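Type VI immunity protein Atu4351 (Agrobacterium fabrum, PDB 6ITW) serves as the immunity protein of a type VI secretion effector-immunity pair, probably neutralising the partner toxin within the cell that makes it. Local coordinates at residues Asp76-Pro81 / Arg117-Glu122; Phe206-Thr211 / Pro217-Ile222. All blocks are in the same frame, centred on the assembly; numbering follows the deposited sequence.

Contact 1. Residues Asp76-Pro81 / Arg117-Glu122; sequences DKQLNP and RGLFKE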
# COMPACT_ATOMS: atom_id res chain seq x y z
N ASP A 76 -7.66 6.38 -14.80
CA ASP A 76 -6.31 6.35 -15.35
C ASP A 76 -6.22 5.33 -16.48
O ASP A 76 -6.81 4.25 -16.42
CB ASP A 76 -5.28 6.02 -14.27
CG ASP A 76 -3.91 6.52 -14.64
OD1 ASP A 76 -3.63 7.72 -14.37
OD2 ASP A 76 -3.12 5.75 -15.23
N LYS A 77 -5.45 5.68 -17.52
CA LYS A 77 -5.34 4.80 -18.68
C LYS A 77 -4.32 3.70 -18.47
O LYS A 77 -4.54 2.55 -18.88
CB LYS A 77 -4.98 5.61 -19.93
CG LYS A 77 -5.82 6.86 -20.14
CD LYS A 77 -7.32 6.55 -20.31
CE LYS A 77 -8.10 7.84 -20.58
NZ LYS A 77 -9.58 7.65 -20.55
N GLN A 78 -3.19 4.02 -17.86
CA GLN A 78 -2.12 3.05 -17.65
C GLN A 78 -2.30 2.20 -16.40
O GLN A 78 -2.08 0.98 -16.44
CB GLN A 78 -0.79 3.77 -17.58
CG GLN A 78 -0.53 4.66 -18.77
CD GLN A 78 0.87 5.20 -18.77
OE1 GLN A 78 1.26 5.94 -17.86
NE2 GLN A 78 1.65 4.81 -19.77
N LEU A 79 -2.68 2.81 -15.27
CA LEU A 79 -2.91 2.08 -14.02
C LEU A 79 -4.42 1.97 -13.81
O LEU A 79 -5.02 2.67 -12.99
CB LEU A 79 -2.23 2.76 -12.85
CG LEU A 79 -0.72 2.85 -12.99
CD1 LEU A 79 -0.14 3.53 -11.76
CD2 LEU A 79 -0.14 1.44 -13.23
N ASN A 80 -5.03 1.08 -14.56
CA ASN A 80 -6.47 0.95 -14.56
C ASN A 80 -6.95 0.33 -13.25
O ASN A 80 -6.54 -0.79 -12.92
CB ASN A 80 -6.86 0.10 -15.78
CG ASN A 80 -8.31 -0.33 -15.77
OD1 ASN A 80 -9.17 0.26 -15.10
ND2 ASN A 80 -8.59 -1.38 -16.53
N PRO A 81 -7.82 1.00 -12.49
CA PRO A 81 -8.26 0.43 -11.20
C PRO A 81 -8.78 -1.00 -11.31
O PRO A 81 -8.55 -1.81 -10.40
CB PRO A 81 -9.36 1.39 -10.73
CG PRO A 81 -9.38 2.54 -11.68
CD PRO A 81 -8.57 2.21 -12.88
N ARG A 117 7.35 1.15 -10.87
CA ARG A 117 8.63 0.90 -11.51
C ARG A 117 8.48 0.28 -12.89
O ARG A 117 9.28 0.53 -13.79
CB ARG A 117 9.50 -0.01 -10.63
CG ARG A 117 9.81 0.58 -9.26
CD ARG A 117 11.29 0.46 -8.94
NE ARG A 117 11.65 1.21 -7.74
CZ ARG A 117 12.67 0.90 -6.94
NH1 ARG A 117 13.44 -0.14 -7.22
NH2 ARG A 117 12.93 1.64 -5.87
N GLY A 118 7.43 -0.52 -13.07
CA GLY A 118 7.18 -1.18 -14.35
C GLY A 118 6.56 -0.28 -15.40
O GLY A 118 6.58 -0.63 -16.58
N LEU A 119 5.98 0.86 -15.00
CA LEU A 119 5.58 1.87 -15.98
C LEU A 119 6.79 2.50 -16.67
O LEU A 119 6.66 2.98 -17.80
CB LEU A 119 4.77 2.98 -15.32
CG LEU A 119 3.25 2.93 -15.40
CD1 LEU A 119 2.66 4.11 -14.63
CD2 LEU A 119 2.78 2.94 -16.84
N PHE A 120 7.95 2.53 -16.01
CA PHE A 120 9.08 3.32 -16.46
C PHE A 120 10.32 2.52 -16.83
O PHE A 120 11.15 3.02 -17.59
CB PHE A 120 9.43 4.37 -15.39
CG PHE A 120 8.28 5.25 -15.04
CD1 PHE A 120 7.83 6.23 -15.92
CD2 PHE A 120 7.59 5.08 -13.84
CE1 PHE A 120 6.74 7.03 -15.61
CE2 PHE A 120 6.49 5.88 -13.52
CZ PHE A 120 6.07 6.85 -14.40
N LYS A 121 10.49 1.31 -16.31
CA LYS A 121 11.45 0.35 -16.84
C LYS A 121 10.70 -0.95 -17.06
O LYS A 121 9.94 -1.39 -16.19
CB LYS A 121 12.65 0.17 -15.90
CG LYS A 121 12.80 -1.22 -15.27
CD LYS A 121 14.09 -1.31 -14.45
CE LYS A 121 14.05 -2.46 -13.44
NZ LYS A 121 15.33 -2.56 -12.66
N GLU A 122 10.87 -1.53 -18.24
CA GLU A 122 10.07 -2.69 -18.62
C GLU A 122 10.50 -3.92 -17.82
O GLU A 122 11.70 -4.16 -17.62
CB GLU A 122 10.20 -2.96 -20.11
CG GLU A 122 9.06 -3.76 -20.69
CD GLU A 122 9.15 -3.84 -22.21
OE1 GLU A 122 10.29 -3.79 -22.74
OE2 GLU A 122 8.09 -3.94 -22.87
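Leu-119 reaches across to Gln-78 and Leu-79, placing one methyl on each. In the apolar part, one methyl of Leu-119, CD1, sits against the branch point of Leu-79: it lies 4.0 Å from Leu-79 CG and 4.1 Å from both Leu-79 CD1 and Leu-79 CD2, so it faces the fork rather than a single tip. The other methyl, Leu-119 CD2, meets an amide. It stands about 3.4 Å above the plane of the Gln-78 amide and 3.5 Å from both Gln-78 CD and Gln-78 OE1, which sets it over the flat of that group. Gln-78 runs extended beyond CG (chi2 -172°), and this carries the amide across the end of Leu-119, so that the two side chains cross at a slant.

No hydrogen bond crosses between 76-81 and 117-122; the polar bonds shape each loop separately. Asp-76 OD2 accepts from Leu-79 N at 3.0 Å along an almost straight N-H (177°), on the anti side of the carboxylate, with a weak second bond from Gln-78 N. Arg-117 O takes both Lys-121 N (2.9 Å) and Phe-120 N (3.3 Å), curling the chain there. Gln-78 OE1 is satisfied by Arg-220.

Leu-79 also touches Val-114 and Cys-116, and Leu-119 touches Leu-208. The arrangement is loop-to-loop packing beside the C-terminal end of strand 113-116, an interior strand of the mixed sheet, with an Asx motif shaping the turn that follows helix 66-73.

Contact 2. Residues Phe206-Thr211 / Pro217-Ile222; sequences FTLYDT and PAVRTI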
# COMPACT_ATOMS: atom_id res chain seq x y z
N PHE A 206 -4.03 12.66 -7.27
CA PHE A 206 -2.79 11.94 -6.99
C PHE A 206 -1.78 12.21 -8.09
O PHE A 206 -2.13 12.23 -9.28
CB PHE A 206 -3.02 10.43 -6.90
CG PHE A 206 -3.69 10.01 -5.64
CD1 PHE A 206 -5.04 10.27 -5.44
CD2 PHE A 206 -2.96 9.35 -4.66
CE1 PHE A 206 -5.66 9.87 -4.27
CE2 PHE A 206 -3.57 8.97 -3.49
CZ PHE A 206 -4.92 9.22 -3.29
N THR A 207 -0.52 12.36 -7.71
CA THR A 207 0.55 12.57 -8.68
C THR A 207 1.38 11.31 -8.82
O THR A 207 1.85 10.75 -7.82
CB THR A 207 1.43 13.75 -8.28
OG1 THR A 207 0.66 14.95 -8.38
CG2 THR A 207 2.64 13.83 -9.21
N LEU A 208 1.55 10.87 -10.07
CA LEU A 208 2.38 9.72 -10.39
C LEU A 208 3.83 10.15 -10.50
O LEU A 208 4.14 11.14 -11.17
CB LEU A 208 1.92 9.09 -11.71
CG LEU A 208 2.80 8.03 -12.37
CD1 LEU A 208 2.81 6.75 -11.56
CD2 LEU A 208 2.28 7.76 -13.78
N TYR A 209 4.71 9.41 -9.85
CA TYR A 209 6.14 9.71 -9.86
C TYR A 209 6.93 8.56 -10.47
O TYR A 209 6.56 7.39 -10.34
CB TYR A 209 6.67 9.97 -8.45
CG TYR A 209 6.32 11.31 -7.90
CD1 TYR A 209 5.06 11.56 -7.37
CD2 TYR A 209 7.26 12.33 -7.90
CE1 TYR A 209 4.74 12.81 -6.86
CE2 TYR A 209 6.95 13.58 -7.38
CZ TYR A 209 5.69 13.82 -6.86
OH TYR A 209 5.39 15.06 -6.36
N ASP A 210 8.04 8.92 -11.09
CA ASP A 210 8.95 7.98 -11.72
C ASP A 210 10.13 7.77 -10.78
O ASP A 210 11.02 8.62 -10.69
CB ASP A 210 9.37 8.51 -13.09
CG ASP A 210 10.29 7.57 -13.85
OD1 ASP A 210 11.00 6.77 -13.22
OD2 ASP A 210 10.31 7.66 -15.10
N THR A 211 10.13 6.65 -10.05
CA THR A 211 11.24 6.32 -9.16
C THR A 211 12.32 5.48 -9.86
O THR A 211 13.14 4.86 -9.17
CB THR A 211 10.73 5.60 -7.91
OG1 THR A 211 9.94 4.46 -8.28
CG2 THR A 211 9.88 6.54 -7.08
N PRO A 217 11.15 12.35 -10.80
CA PRO A 217 10.35 13.49 -11.24
C PRO A 217 8.86 13.18 -11.26
O PRO A 217 8.43 12.04 -11.47
CB PRO A 217 10.87 13.74 -12.66
CG PRO A 217 11.20 12.35 -13.15
CD PRO A 217 11.68 11.57 -11.94
N ALA A 218 8.07 14.22 -11.03
CA ALA A 218 6.63 14.11 -11.19
C ALA A 218 6.31 13.96 -12.67
O ALA A 218 6.81 14.72 -13.50
CB ALA A 218 5.93 15.33 -10.58
N VAL A 219 5.47 12.99 -13.00
CA VAL A 219 5.18 12.64 -14.38
C VAL A 219 3.83 13.19 -14.82
O VAL A 219 3.73 13.80 -15.88
CB VAL A 219 5.25 11.11 -14.57
CG1 VAL A 219 4.84 10.71 -15.98
CG2 VAL A 219 6.66 10.60 -14.27
N ARG A 220 2.78 12.98 -14.04
CA ARG A 220 1.45 13.47 -14.40
C ARG A 220 0.51 13.28 -13.21
O ARG A 220 0.88 12.74 -12.17
CB ARG A 220 0.88 12.75 -15.63
CG ARG A 220 0.77 11.23 -15.47
CD ARG A 220 0.11 10.58 -16.67
NE ARG A 220 0.19 9.11 -16.62
CZ ARG A 220 -0.78 8.32 -16.15
NH1 ARG A 220 -1.91 8.83 -15.67
NH2 ARG A 220 -0.61 7.00 -16.15
N THR A 221 -0.72 13.74 -13.40
CA THR A 221 -1.80 13.54 -12.45
C THR A 221 -2.57 12.27 -12.79
O THR A 221 -2.92 12.04 -13.95
CB THR A 221 -2.75 14.73 -12.48
OG1 THR A 221 -2.04 15.87 -12.00
CG2 THR A 221 -3.95 14.47 -11.60
N ILE A 222 -2.82 11.43 -11.77
CA ILE A 222 -3.57 10.20 -11.99
C ILE A 222 -4.95 10.57 -12.49
O ILE A 222 -5.55 11.56 -12.04
CB ILE A 222 -3.64 9.36 -10.70
CG1 ILE A 222 -2.25 8.87 -10.28
CG2 ILE A 222 -4.58 8.16 -10.89
CD1 ILE A 222 -1.59 7.95 -11.28
O HOH W 1 -5.90 12.10 -9.45
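Phe-206 O accepts from Ile-222 N at 2.7 Å, the shortest of four backbone hydrogen bonds that join strands 207-209 and 218-221 into an antiparallel beta hairpin. Leu-208 supplies two more, its N giving to Arg-220 O and its O accepting from Val-219 N, both at 2.9 Å. Asp-210 N closes the series with a longer bond to Pro-217 O (3.2 Å). Leu-208 is thus paired with Arg-220 while Tyr-209 faces Ala-218; the one-residue shift is a beta bulge, with Val-219, at a psi of -49°, as the extra residue. Beyond Ile-222, a water links Ile-222 O to Phe-206 N.

Packing differs on the two faces. On that of Leu-208, Ile-222 CD1 presses on Leu-208 CB at 3.7 Å, and the bulged Val-219 turns CG2 onto Asp-210 CB (3.6 Å). Arg-220 is extended from CG to NE and lays one face of its guanidinium over Leu-208 CD2, while its polar end binds Asp-76 and Gln-78. Strand 207-209 also bonds to Val-114 of strand 113-116, and so lies inside the sheet with 218-221 at its margin. On the other face, Thr-207 CG2 meets Ala-218 CB at 3.9 Å. Ala-218 CA makes a CH-pi contact with the Tyr-209 ring, 4.2 Å from its centroid and 27° off the normal.

How the contacts relate
From the N terminus, helix 66-73 runs into 76-81, and the chain then builds strands 84-90 to 113-116 before 117-122 returns to that loop; contact 1 therefore closes a 35-residue span consisting largely of strand. Contact 2 opens much later and closes only a five-residue connection. The two are in series, neither nested nor crossed, yet their centres lie about 11 Å apart. The physical link is both polar and apolar: besides the bonds of Arg-220 to the 76-81 loop, Phe-120 of contact 1 packs against Asp-210 and Leu-208 of contact 2. The C-terminal hairpin, added beside strand 113-116, is thus tied back to the GAD-like part.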